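Local coordinates for extracellular solute-binding protein (Bordetella parapertussis, PDB 3PU5) that probably binds a small solute, perhaps a polyamine, outside the cytoplasm and hands it to a membrane transporter, at residues E266-F271 and G278-K283; A274-A279 and S287-H292; N148-N153 and S313-L318; F189-A194 and D317-R322. All coordinates share one frame; numbering follows the deposited sequence.

Interaction 1: E266-F271 and G278-K283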
loop_
_atom_site.group_PDB
_atom_site.type_symbol
_atom_site.label_atom_id
_atom_site.label_comp_id
_atom_site.label_asym_id
_atom_site.label_seq_id
_atom_site.Cartn_x
_atom_site.Cartn_y
_atom_site.Cartn_z
ATOM N N GLU A 266 -13.281 8.696 -12.212
ATOM C CA GLU A 266 -14.498 7.935 -11.940
ATOM C C GLU A 266 -14.189 6.567 -11.320
ATOM O O GLU A 266 -14.757 6.189 -10.292
ATOM C CB GLU A 266 -15.314 7.790 -13.228
ATOM C CG GLU A 266 -16.427 6.750 -13.194
ATOM C CD GLU A 266 -17.182 6.691 -14.519
ATOM O OE1 GLU A 266 -17.957 7.627 -14.803
ATOM O OE2 GLU A 266 -16.999 5.722 -15.285
ATOM N N ALA A 267 -13.273 5.831 -11.932
ATOM C CA ALA A 267 -12.923 4.509 -11.434
ATOM C C ALA A 267 -12.136 4.594 -10.124
ATOM O O ALA A 267 -12.340 3.793 -9.213
ATOM C CB ALA A 267 -12.148 3.733 -12.490
ATOM N N GLN A 268 -11.237 5.564 -10.023
ATOM C CA GLN A 268 -10.467 5.729 -8.798
ATOM C C GLN A 268 -11.399 5.967 -7.618
ATOM O O GLN A 268 -11.259 5.348 -6.555
ATOM C CB GLN A 268 -9.469 6.872 -8.933
ATOM C CG GLN A 268 -8.225 6.494 -9.716
ATOM C CD GLN A 268 -7.253 5.676 -8.887
ATOM O OE1 GLN A 268 -6.829 6.110 -7.819
ATOM N NE2 GLN A 268 -6.901 4.484 -9.370
ATOM N N LYS A 269 -12.365 6.862 -7.800
ATOM C CA LYS A 269 -13.284 7.144 -6.713
ATOM C C LYS A 269 -14.095 5.904 -6.354
ATOM O O LYS A 269 -14.223 5.551 -5.179
ATOM C CB LYS A 269 -14.224 8.292 -7.066
ATOM C CG LYS A 269 -15.164 8.682 -5.937
ATOM C CD LYS A 269 -16.134 9.755 -6.414
ATOM C CE LYS A 269 -16.654 10.595 -5.262
ATOM N NZ LYS A 269 -17.312 9.789 -4.222
ATOM N N ALA A 270 -14.650 5.247 -7.365
ATOM C CA ALA A 270 -15.541 4.118 -7.124
ATOM C C ALA A 270 -14.802 2.967 -6.437
ATOM O O ALA A 270 -15.282 2.417 -5.457
ATOM C CB ALA A 270 -16.176 3.651 -8.434
ATOM N N PHE A 271 -13.626 2.623 -6.946
ATOM C CA PHE A 271 -12.837 1.539 -6.369
ATOM C C PHE A 271 -12.334 1.897 -4.964
ATOM O O PHE A 271 -12.501 1.118 -4.027
ATOM C CB PHE A 271 -11.670 1.159 -7.298
ATOM C CG PHE A 271 -10.769 0.077 -6.743
ATOM C CD1 PHE A 271 -11.181 -1.253 -6.729
ATOM C CD2 PHE A 271 -9.513 0.395 -6.232
ATOM C CE1 PHE A 271 -10.354 -2.250 -6.227
ATOM C CE2 PHE A 271 -8.680 -0.592 -5.729
ATOM C CZ PHE A 271 -9.098 -1.919 -5.729
ATOM N N GLY A 278 -6.902 5.015 -0.545
ATOM C CA GLY A 278 -6.651 6.327 -1.099
ATOM C C GLY A 278 -6.417 6.252 -2.598
ATOM O O GLY A 278 -5.718 5.358 -3.069
ATOM N N ALA A 279 -6.999 7.198 -3.337
ATOM C CA ALA A 279 -6.845 7.270 -4.788
ATOM C C ALA A 279 -5.554 7.974 -5.161
ATOM O O ALA A 279 -5.147 8.934 -4.497
ATOM C CB ALA A 279 -8.017 8.002 -5.406
ATOM N N VAL A 280 -4.921 7.510 -6.234
ATOM C CA VAL A 280 -3.695 8.136 -6.725
ATOM C C VAL A 280 -3.984 9.266 -7.722
ATOM O O VAL A 280 -3.075 9.953 -8.176
ATOM C CB VAL A 280 -2.750 7.103 -7.369
ATOM C CG1 VAL A 280 -2.360 6.029 -6.347
ATOM C CG2 VAL A 280 -3.411 6.468 -8.592
ATOM N N ASN A 281 -5.254 9.449 -8.065
ATOM C CA ASN A 281 -5.670 10.559 -8.917
ATOM C C ASN A 281 -6.051 11.742 -8.014
ATOM O O ASN A 281 -6.955 11.625 -7.188
ATOM C CB ASN A 281 -6.843 10.122 -9.796
ATOM C CG ASN A 281 -7.183 11.138 -10.886
ATOM O OD1 ASN A 281 -7.227 12.343 -10.641
ATOM N ND2 ASN A 281 -7.449 10.647 -12.086
ATOM N N ARG A 282 -5.338 12.860 -8.140
ATOM C CA ARG A 282 -5.558 14.000 -7.264
ATOM C C ARG A 282 -6.927 14.665 -7.450
ATOM O O ARG A 282 -7.325 15.488 -6.627
ATOM C CB ARG A 282 -4.448 15.045 -7.438
ATOM C CG ARG A 282 -4.518 15.786 -8.757
ATOM C CD ARG A 282 -3.605 17.015 -8.764
ATOM N NE ARG A 282 -2.203 16.694 -8.501
ATOM C CZ ARG A 282 -1.347 16.277 -9.427
ATOM N NH1 ARG A 282 -1.752 16.131 -10.684
ATOM N NH2 ARG A 282 -0.084 16.013 -9.097
ATOM N N LYS A 283 -7.631 14.326 -8.527
ATOM C CA LYS A 283 -8.931 14.934 -8.811
ATOM C C LYS A 283 -10.043 14.343 -7.947
ATOM O O LYS A 283 -11.101 14.956 -7.778
ATOM C CB LYS A 283 -9.310 14.728 -10.266
ATOM C CG LYS A 283 -8.614 15.622 -11.273
ATOM C CD LYS A 283 -9.284 15.407 -12.618
ATOM C CE LYS A 283 -8.984 16.516 -13.609
ATOM N NZ LYS A 283 -10.133 16.654 -14.559
#

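Interaction 2: A274-A279 and S287-H292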
loop_
_atom_site.group_PDB
_atom_site.type_symbol
_atom_site.label_atom_id
_atom_site.label_comp_id
_atom_site.label_asym_id
_atom_site.label_seq_id
_atom_site.Cartn_x
_atom_site.Cartn_y
_atom_site.Cartn_z
ATOM N N ALA A 274 -14.999 2.039 -2.197
ATOM C CA ALA A 274 -15.477 0.695 -1.879
ATOM C C ALA A 274 -14.486 -0.059 -0.981
ATOM O O ALA A 274 -14.883 -0.803 -0.081
ATOM C CB ALA A 274 -15.729 -0.084 -3.171
HETATM N N MSE A 275 -13.194 0.148 -1.228
HETATM C CA MSE A 275 -12.146 -0.580 -0.512
HETATM C C MSE A 275 -11.581 0.171 0.691
HETATM O O MSE A 275 -10.740 -0.372 1.401
HETATM C CB MSE A 275 -10.991 -0.921 -1.455
HETATM C CG MSE A 275 -11.372 -1.871 -2.556
HETATM SE SE MSE A 275 -11.799 -3.650 -1.847
HETATM C CE MSE A 275 -10.038 -4.139 -1.118
ATOM N N TYR A 276 -12.031 1.404 0.924
ATOM C CA TYR A 276 -11.395 2.272 1.928
ATOM C C TYR A 276 -9.896 2.453 1.648
ATOM O O TYR A 276 -9.056 2.346 2.552
ATOM C CB TYR A 276 -11.612 1.761 3.360
ATOM C CG TYR A 276 -13.047 1.845 3.847
ATOM C CD1 TYR A 276 -14.051 1.101 3.240
ATOM C CD2 TYR A 276 -13.389 2.636 4.932
ATOM C CE1 TYR A 276 -15.359 1.163 3.686
ATOM C CE2 TYR A 276 -14.690 2.712 5.384
ATOM C CZ TYR A 276 -15.670 1.975 4.760
ATOM O OH TYR A 276 -16.969 2.038 5.209
ATOM N N TYR A 277 -9.580 2.726 0.384
ATOM C CA TYR A 277 -8.226 3.049 -0.049
ATOM C C TYR A 277 -8.137 4.521 -0.433
ATOM O O TYR A 277 -9.161 5.185 -0.648
ATOM C CB TYR A 277 -7.843 2.245 -1.292
ATOM C CG TYR A 277 -7.621 0.761 -1.095
ATOM C CD1 TYR A 277 -7.287 0.228 0.148
ATOM C CD2 TYR A 277 -7.716 -0.107 -2.171
ATOM C CE1 TYR A 277 -7.069 -1.137 0.306
ATOM C CE2 TYR A 277 -7.503 -1.464 -2.022
ATOM C CZ TYR A 277 -7.177 -1.973 -0.790
ATOM O OH TYR A 277 -6.962 -3.329 -0.670
ATOM N N GLY A 278 -6.902 5.015 -0.545
ATOM C CA GLY A 278 -6.651 6.327 -1.099
ATOM C C GLY A 278 -6.417 6.252 -2.598
ATOM O O GLY A 278 -5.718 5.358 -3.069
ATOM N N ALA A 279 -6.999 7.198 -3.337
ATOM C CA ALA A 279 -6.845 7.270 -4.788
ATOM C C ALA A 279 -5.554 7.974 -5.161
ATOM O O ALA A 279 -5.147 8.934 -4.497
ATOM C CB ALA A 279 -8.017 8.002 -5.406
ATOM N N SER A 287 -16.507 10.966 -0.512
ATOM C CA SER A 287 -17.760 11.045 0.213
ATOM C C SER A 287 -17.477 11.376 1.666
ATOM O O SER A 287 -16.323 11.413 2.107
ATOM C CB SER A 287 -18.469 9.693 0.167
ATOM O OG SER A 287 -17.883 8.804 1.113
ATOM N N GLU A 288 -18.555 11.573 2.409
ATOM C CA GLU A 288 -18.494 11.894 3.828
ATOM C C GLU A 288 -17.860 10.768 4.634
ATOM O O GLU A 288 -17.304 11.002 5.696
ATOM C CB GLU A 288 -19.903 12.169 4.363
ATOM C CG GLU A 288 -20.508 13.471 3.874
ATOM C CD GLU A 288 -19.911 14.687 4.563
ATOM O OE1 GLU A 288 -19.562 14.591 5.762
ATOM O OE2 GLU A 288 -19.797 15.744 3.905
ATOM N N LYS A 289 -17.951 9.544 4.125
ATOM C CA LYS A 289 -17.409 8.388 4.829
ATOM C C LYS A 289 -15.889 8.454 4.985
ATOM O O LYS A 289 -15.337 7.909 5.943
ATOM C CB LYS A 289 -17.818 7.091 4.125
ATOM C CG LYS A 289 -17.813 5.886 5.029
ATOM C CD LYS A 289 -18.739 4.792 4.508
ATOM C CE LYS A 289 -18.210 4.185 3.213
ATOM N NZ LYS A 289 -19.002 2.991 2.773
ATOM N N LEU A 290 -15.215 9.141 4.066
ATOM C CA LEU A 290 -13.752 9.113 4.032
ATOM C C LEU A 290 -13.092 10.489 4.011
ATOM O O LEU A 290 -11.938 10.642 4.411
ATOM C CB LEU A 290 -13.295 8.306 2.816
ATOM C CG LEU A 290 -13.603 6.818 2.944
ATOM C CD1 LEU A 290 -13.506 6.100 1.597
ATOM C CD2 LEU A 290 -12.668 6.201 3.963
ATOM N N LYS A 291 -13.838 11.471 3.516
ATOM C CA LYS A 291 -13.363 12.836 3.307
ATOM C C LYS A 291 -12.587 13.391 4.502
ATOM O O LYS A 291 -11.572 14.077 4.340
ATOM C CB LYS A 291 -14.582 13.718 3.025
ATOM C CG LYS A 291 -14.324 15.175 2.777
ATOM C CD LYS A 291 -15.677 15.888 2.673
ATOM C CE LYS A 291 -15.545 17.234 1.979
ATOM N NZ LYS A 291 -14.526 18.087 2.650
ATOM N N HIS A 292 -13.066 13.087 5.702
ATOM C CA HIS A 292 -12.509 13.690 6.902
ATOM C C HIS A 292 -11.378 12.891 7.558
ATOM O O HIS A 292 -10.712 13.394 8.467
ATOM C CB HIS A 292 -13.629 13.975 7.916
ATOM C CG HIS A 292 -14.765 14.772 7.346
ATOM N ND1 HIS A 292 -14.615 16.075 6.911
ATOM C CD2 HIS A 292 -16.059 14.447 7.120
ATOM C CE1 HIS A 292 -15.771 16.517 6.448
ATOM N NE2 HIS A 292 -16.664 15.551 6.562
#

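Interaction 3: N148-N153 and S313-L318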
loop_
_atom_site.group_PDB
_atom_site.type_symbol
_atom_site.label_atom_id
_atom_site.label_comp_id
_atom_site.label_asym_id
_atom_site.label_seq_id
_atom_site.Cartn_x
_atom_site.Cartn_y
_atom_site.Cartn_z
ATOM N N ASN A 148 4.597 -4.184 13.918
ATOM C CA ASN A 148 4.722 -5.079 12.760
ATOM C C ASN A 148 5.909 -6.042 12.886
ATOM O O ASN A 148 7.044 -5.603 13.105
ATOM C CB ASN A 148 4.936 -4.273 11.463
ATOM C CG ASN A 148 4.000 -3.079 11.326
ATOM O OD1 ASN A 148 3.370 -2.894 10.276
ATOM N ND2 ASN A 148 3.940 -2.240 12.356
ATOM N N ASN A 149 5.672 -7.338 12.725
ATOM C CA ASN A 149 6.791 -8.274 12.646
ATOM C C ASN A 149 7.530 -8.108 11.327
ATOM O O ASN A 149 6.916 -8.224 10.266
ATOM C CB ASN A 149 6.327 -9.721 12.785
ATOM C CG ASN A 149 7.497 -10.692 12.846
ATOM O OD1 ASN A 149 7.514 -11.711 12.165
ATOM N ND2 ASN A 149 8.489 -10.360 13.652
ATOM N N LEU A 150 8.835 -7.842 11.386
ATOM C CA LEU A 150 9.613 -7.611 10.159
ATOM C C LEU A 150 9.486 -8.751 9.135
ATOM O O LEU A 150 9.280 -8.511 7.944
ATOM C CB LEU A 150 11.090 -7.319 10.467
ATOM C CG LEU A 150 11.892 -6.919 9.223
ATOM C CD1 LEU A 150 11.177 -5.797 8.490
ATOM C CD2 LEU A 150 13.329 -6.522 9.541
ATOM N N SER A 151 9.575 -9.990 9.604
ATOM C CA SER A 151 9.564 -11.154 8.717
ATOM C C SER A 151 8.205 -11.532 8.134
ATOM O O SER A 151 8.103 -12.532 7.427
ATOM C CB SER A 151 10.108 -12.379 9.460
ATOM O OG SER A 151 11.389 -12.100 9.991
ATOM N N SER A 152 7.160 -10.762 8.416
ATOM C CA SER A 152 5.820 -11.223 8.072
ATOM C C SER A 152 5.173 -10.546 6.861
ATOM O O SER A 152 4.004 -10.782 6.564
ATOM C CB SER A 152 4.903 -11.136 9.293
ATOM O OG SER A 152 5.330 -12.040 10.299
ATOM N N ASN A 153 5.935 -9.720 6.159
ATOM C CA ASN A 153 5.402 -8.988 5.014
ATOM C C ASN A 153 4.124 -8.216 5.366
ATOM O O ASN A 153 3.114 -8.283 4.643
ATOM C CB ASN A 153 5.154 -9.921 3.813
ATOM C CG ASN A 153 4.767 -9.154 2.551
ATOM O OD1 ASN A 153 5.534 -8.322 2.051
ATOM N ND2 ASN A 153 3.561 -9.419 2.042
ATOM N N SER A 313 18.028 -7.607 3.668
ATOM C CA SER A 313 18.932 -8.569 4.307
ATOM C C SER A 313 19.625 -8.000 5.544
ATOM O O SER A 313 19.554 -8.580 6.619
ATOM C CB SER A 313 19.971 -9.088 3.305
ATOM O OG SER A 313 19.316 -9.662 2.189
ATOM N N ALA A 314 20.288 -6.863 5.389
ATOM C CA ALA A 314 20.946 -6.213 6.517
ATOM C C ALA A 314 19.956 -5.851 7.622
ATOM O O ALA A 314 20.244 -6.032 8.803
ATOM C CB ALA A 314 21.701 -4.983 6.060
ATOM N N LEU A 315 18.799 -5.321 7.241
ATOM C CA LEU A 315 17.767 -4.958 8.215
ATOM C C LEU A 315 17.346 -6.172 9.045
ATOM O O LEU A 315 17.250 -6.097 10.271
ATOM C CB LEU A 315 16.550 -4.347 7.503
ATOM C CG LEU A 315 15.421 -3.772 8.369
ATOM C CD1 LEU A 315 15.941 -2.724 9.360
ATOM C CD2 LEU A 315 14.313 -3.191 7.485
ATOM N N LEU A 316 17.096 -7.287 8.370
ATOM C CA LEU A 316 16.733 -8.540 9.032
ATOM C C LEU A 316 17.814 -8.991 10.011
ATOM O O LEU A 316 17.517 -9.414 11.128
ATOM C CB LEU A 316 16.502 -9.637 7.991
ATOM C CG LEU A 316 15.289 -9.449 7.087
ATOM C CD1 LEU A 316 15.415 -10.300 5.838
ATOM C CD2 LEU A 316 14.012 -9.781 7.847
ATOM N N ASP A 317 19.067 -8.908 9.568
ATOM C CA ASP A 317 20.219 -9.247 10.401
ATOM C C ASP A 317 20.227 -8.425 11.694
ATOM O O ASP A 317 20.319 -8.979 12.789
ATOM C CB ASP A 317 21.526 -9.007 9.636
ATOM C CG ASP A 317 21.820 -10.101 8.618
ATOM O OD1 ASP A 317 21.167 -11.170 8.672
ATOM O OD2 ASP A 317 22.719 -9.899 7.767
ATOM N N LEU A 318 20.134 -7.105 11.557
ATOM C CA LEU A 318 20.089 -6.203 12.711
ATOM C C LEU A 318 18.908 -6.526 13.617
ATOM O O LEU A 318 19.031 -6.519 14.847
ATOM C CB LEU A 318 19.991 -4.749 12.256
ATOM C CG LEU A 318 21.285 -4.028 11.894
ATOM C CD1 LEU A 318 20.992 -2.560 11.678
ATOM C CD2 LEU A 318 22.326 -4.208 12.994
#

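Interaction 4: F189-A194 and D317-R322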
loop_
_atom_site.group_PDB
_atom_site.type_symbol
_atom_site.label_atom_id
_atom_site.label_comp_id
_atom_site.label_asym_id
_atom_site.label_seq_id
_atom_site.Cartn_x
_atom_site.Cartn_y
_atom_site.Cartn_z
ATOM N N PHE A 189 4.244 -6.125 23.458
ATOM C CA PHE A 189 3.803 -7.445 23.880
ATOM C C PHE A 189 3.620 -8.400 22.689
ATOM O O PHE A 189 3.525 -9.617 22.866
ATOM C CB PHE A 189 2.503 -7.354 24.700
ATOM C CG PHE A 189 1.283 -7.046 23.881
ATOM C CD1 PHE A 189 0.919 -5.736 23.629
ATOM C CD2 PHE A 189 0.492 -8.064 23.373
ATOM C CE1 PHE A 189 -0.198 -5.445 22.880
ATOM C CE2 PHE A 189 -0.632 -7.777 22.622
ATOM C CZ PHE A 189 -0.978 -6.463 22.373
ATOM N N LYS A 190 3.573 -7.850 21.477
ATOM C CA LYS A 190 3.331 -8.681 20.305
ATOM C C LYS A 190 3.877 -8.044 19.037
ATOM O O LYS A 190 3.609 -6.875 18.745
ATOM C CB LYS A 190 1.834 -8.959 20.155
ATOM C CG LYS A 190 1.459 -9.762 18.915
ATOM C CD LYS A 190 2.014 -11.182 18.981
ATOM C CE LYS A 190 1.317 -12.074 17.967
ATOM N NZ LYS A 190 1.980 -13.407 17.814
ATOM N N PHE A 191 4.667 -8.819 18.303
ATOM C CA PHE A 191 5.058 -8.452 16.956
ATOM C C PHE A 191 4.123 -9.209 16.024
ATOM O O PHE A 191 4.248 -10.423 15.850
ATOM C CB PHE A 191 6.522 -8.807 16.700
ATOM C CG PHE A 191 7.491 -7.902 17.410
ATOM C CD1 PHE A 191 8.097 -8.297 18.594
ATOM C CD2 PHE A 191 7.786 -6.643 16.901
ATOM C CE1 PHE A 191 8.990 -7.452 19.254
ATOM C CE2 PHE A 191 8.667 -5.803 17.548
ATOM C CZ PHE A 191 9.274 -6.206 18.729
ATOM N N PHE A 192 3.167 -8.494 15.444
ATOM C CA PHE A 192 2.064 -9.145 14.759
ATOM C C PHE A 192 2.420 -9.586 13.344
ATOM O O PHE A 192 3.306 -9.022 12.708
ATOM C CB PHE A 192 0.802 -8.269 14.781
ATOM C CG PHE A 192 0.918 -6.996 13.981
ATOM C CD1 PHE A 192 0.658 -6.993 12.624
ATOM C CD2 PHE A 192 1.252 -5.795 14.599
ATOM C CE1 PHE A 192 0.750 -5.816 11.884
ATOM C CE2 PHE A 192 1.342 -4.626 13.873
ATOM C CZ PHE A 192 1.093 -4.633 12.515
ATOM N N THR A 193 1.707 -10.595 12.859
ATOM C CA THR A 193 2.086 -11.274 11.636
ATOM C C THR A 193 1.020 -11.207 10.541
ATOM O O THR A 193 1.221 -11.741 9.459
ATOM C CB THR A 193 2.386 -12.760 11.909
ATOM O OG1 THR A 193 1.221 -13.371 12.469
ATOM C CG2 THR A 193 3.547 -12.920 12.873
ATOM N N ALA A 194 -0.116 -10.572 10.813
ATOM C CA ALA A 194 -1.149 -10.436 9.787
ATOM C C ALA A 194 -1.761 -9.033 9.748
ATOM O O ALA A 194 -1.794 -8.330 10.761
ATOM C CB ALA A 194 -2.233 -11.482 9.976
ATOM N N ASP A 317 19.067 -8.908 9.568
ATOM C CA ASP A 317 20.219 -9.247 10.401
ATOM C C ASP A 317 20.227 -8.425 11.694
ATOM O O ASP A 317 20.319 -8.979 12.789
ATOM C CB ASP A 317 21.526 -9.007 9.636
ATOM C CG ASP A 317 21.820 -10.101 8.618
ATOM O OD1 ASP A 317 21.167 -11.170 8.672
ATOM O OD2 ASP A 317 22.719 -9.899 7.767
ATOM N N LEU A 318 20.134 -7.105 11.557
ATOM C CA LEU A 318 20.089 -6.203 12.711
ATOM C C LEU A 318 18.908 -6.526 13.617
ATOM O O LEU A 318 19.031 -6.519 14.847
ATOM C CB LEU A 318 19.991 -4.749 12.256
ATOM C CG LEU A 318 21.285 -4.028 11.894
ATOM C CD1 LEU A 318 20.992 -2.560 11.678
ATOM C CD2 LEU A 318 22.326 -4.208 12.994
ATOM N N TRP A 319 17.761 -6.795 12.999
ATOM C CA TRP A 319 16.564 -7.192 13.732
ATOM C C TRP A 319 16.864 -8.440 14.564
ATOM O O TRP A 319 16.693 -8.437 15.779
ATOM C CB TRP A 319 15.404 -7.436 12.760
ATOM C CG TRP A 319 14.096 -7.888 13.374
ATOM C CD1 TRP A 319 13.798 -9.139 13.838
ATOM C CD2 TRP A 319 12.899 -7.107 13.539
ATOM N NE1 TRP A 319 12.505 -9.180 14.300
ATOM C CE2 TRP A 319 11.929 -7.947 14.127
ATOM C CE3 TRP A 319 12.560 -5.779 13.262
ATOM C CZ2 TRP A 319 10.636 -7.505 14.434
ATOM C CZ3 TRP A 319 11.277 -5.340 13.566
ATOM C CH2 TRP A 319 10.332 -6.201 14.144
ATOM N N ASN A 320 17.333 -9.499 13.914
ATOM C CA ASN A 320 17.590 -10.757 14.612
ATOM C C ASN A 320 18.617 -10.576 15.722
ATOM O O ASN A 320 18.701 -11.380 16.645
ATOM C CB ASN A 320 18.036 -11.841 13.627
ATOM C CG ASN A 320 16.931 -12.246 12.666
ATOM O OD1 ASN A 320 15.745 -12.160 12.991
ATOM N ND2 ASN A 320 17.315 -12.690 11.471
ATOM N N LYS A 321 19.372 -9.490 15.644
ATOM C CA LYS A 321 20.470 -9.263 16.568
ATOM C C LYS A 321 20.070 -8.464 17.811
ATOM O O LYS A 321 20.449 -8.813 18.939
ATOM C CB LYS A 321 21.598 -8.541 15.836
ATOM C CG LYS A 321 22.973 -8.894 16.340
ATOM C CD LYS A 321 23.924 -9.108 15.183
ATOM C CE LYS A 321 24.104 -7.839 14.377
ATOM N NZ LYS A 321 25.281 -7.943 13.459
ATOM N N ARG A 322 19.293 -7.429 17.547
ATOM C CA ARG A 322 18.814 -6.553 18.522
ATOM C C ARG A 322 17.325 -6.607 18.896
ATOM O O ARG A 322 17.001 -6.057 19.882
ATOM C CB ARG A 322 19.303 -5.180 18.191
ATOM C CG ARG A 322 20.772 -5.192 18.006
ATOM C CD ARG A 322 21.226 -4.189 17.074
ATOM N NE ARG A 322 20.844 -2.908 17.589
ATOM C CZ ARG A 322 21.547 -1.785 17.539
ATOM N NH1 ARG A 322 22.733 -1.753 16.953
ATOM N NH2 ARG A 322 21.032 -0.680 18.062
#

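Interaction 1: E266-F271 and G278-K283
Q268 reaches from helix 265-275 to the loop that follows it and meets A279, V280 and N281 in turn, a worked example of how one buried amide can tie a helix to an irregular chain. Q268 as a whole supplies just over half of the surface the two segments bury. The chain is turned about CB-CG (chi2 -78°), which swings the amide across toward the loop instead of letting it run straight out from the helix. OE1 of Q268 then accepts the backbone N-H of V280 at 2.8 Å; the N-H...O angle of 143° is clearly bent, and the donor sits 27° away from the carbonyl plane.

A279 directs its methyl at the helix, with CB 3.3 Å from OE1 of Q268 and 4.0 Å from CB of the same residue. CG2 of V280 also lies 3.5 Å from OE1 of Q268, and CB of N281 lies 3.9 Å from CG of Q268. Apolar carbons thus line the amide on the loop side.

The amide of N281 turns to other work. Its OD1 accepts the backbone N of K283 at 2.9 Å, in the carbonyl plane and on a lone pair, closing an Asx turn, while ND2 donates to the carbonyl of L263 ahead of the helix.

NE2 of Q268 is itself held by the carbonyls of Y108 and A262. With both ends of this buried amide engaged, its rotation is fixed, and the oxygen satisfies the N-H of V280, which lies in an irregular part of the chain.

Interaction 2: A274-A279 and S287-H292
Y276 meets K289 and L290 just where helix 265-275 gives out, so the contact illustrates how the first residue beyond a helix can also join it to the turn that follows a few residues later. A274 and M275, a selenomethionine in this crystal, are the last helical residues. Y276 then leaves helical geometry with a positive phi of 56°, and the change of course carries its ring out beside the second segment.

The ring is approached at two places. Low on it, CD2 of Y276 packs on CD2 of L290 at 3.8 Å, an apolar touch made obliquely to the ring. At the phenol end the K289 chain passes at about a right angle to the tyrosine: CE of K289 lies 3.2 Å from OH of Y276, and CD of K289 lies 3.3 Å from that same oxygen. A turn about CG-CD of K289 (chi3 68°) brings CD and CE across the hydroxyl. Y277, next in order, turns back, one ring face resting on CB of M275.

The partner segment is shaped by its own short bonds. OG of S287 accepts the backbone N of K289 at 3.1 Å, an ST turn, and the carbonyl of S287 takes the N-H groups of both L290 and K291.

Helix 214-223 lies against the pair, with F218 touching both Y276 and L290, and I219 and D222 also meeting the tyrosine. L290 rests on E273 of helix 265-275, while helix 15-33 receives A274, M275 and Y277.

Interaction 3: N148-N153 and S313-L318
L150, in the loop after strand 145-148, pushes its branched end between L315 and L316 of helix 305-322, a compact example of leucine packing between a loop and a helix. The apolar contacts do nearly all the work. One methyl, CD2 of L150, touches both partners: it sits 3.6 Å from CG of L315 and 3.7 Å from CD2 of L316. The other, CD1 of L150, approaches only L315, with CD2 of that residue 4.2 Å away. With CG of L150 anti to the backbone N (chi1 -174°), the side chain extends straight toward the helix. L315 has the same first torsion and comes to meet it, whereas L316 leaves the helix to one side and relies on CD2 to close the distance.

S151 adds only a loose van der Waals approach at the exposed margin, OG 4.1 Å from CD2 of L316, and no polar pair is formed between the segments. Backbone bonds shape each side separately: N of S152 bonds to O of N149 at 3.2 Å and bends the loop, while helical bonds such as D317 N to S313 O hold the backbone that carries the two leucines.

Around this group, A157 of helix 156-167 touches both L150 and L315, and I174 of helix 174-184 lies against L315. L150 also meets M312 and W319, so the loop rests on more than one turn of helix 305-322.

Interaction 4: F189-A194 and D317-R322
F191 and W319 meet as an offset edge-to-face pair, the six-membered ring of the indole presenting its edge to the phenyl face. Their planes stand 70° apart and the ring centroids are 5.3 Å from each other. The touching rim of the tryptophan is its far end: CH2 of W319 lies 3.8 Å from both CD2 and CE2 of F191, and CZ2 of W319 lies 3.9 Å from CD2 of F191.

Reach explains why so slender a contact can join two distant backbones, whose nearest CA atoms, those of F191 and W319, are 12.0 Å apart. The indole leaves helix 305-322 with CG anti to the backbone N (chi1 179°), stretched toward the strand, and the phenyl comes out from strand 188-192 to meet it. The two side chains run past one another in opposite directions.

L181 of helix 174-184 packs on the tryptophan, while F147 of the adjoining strand and I323 touch the phenylalanine. Such an aromatic pair is a plain case of helix-on-sheet packing of the kind found in the alpha/beta lobes of periplasmic binding proteins, the family this protein belongs to.

In the fold
The four contacts form two groups on opposite sides of the chain's centre. Interactions 1 and 2, with centres 9 Å apart, share G278 and A279 and both use helix 265-275; interactions 3 and 4, 7 Å apart, share D317 and L318 on helix 305-322. Between the groups, centres lie 31 to 35 Å apart and the nearest atoms are at least about 12 Å distant. Interactions 3 and 4 close long loops within which 1 and 2 are nested. The chain thus leaves helix 265-275 and crosses to the other side before ending on helix 305-322, consistent with the interlobe crossings of solute-binding proteins. Strands 145-148 and 188-192, parallel neighbours, link interactions 3 and 4.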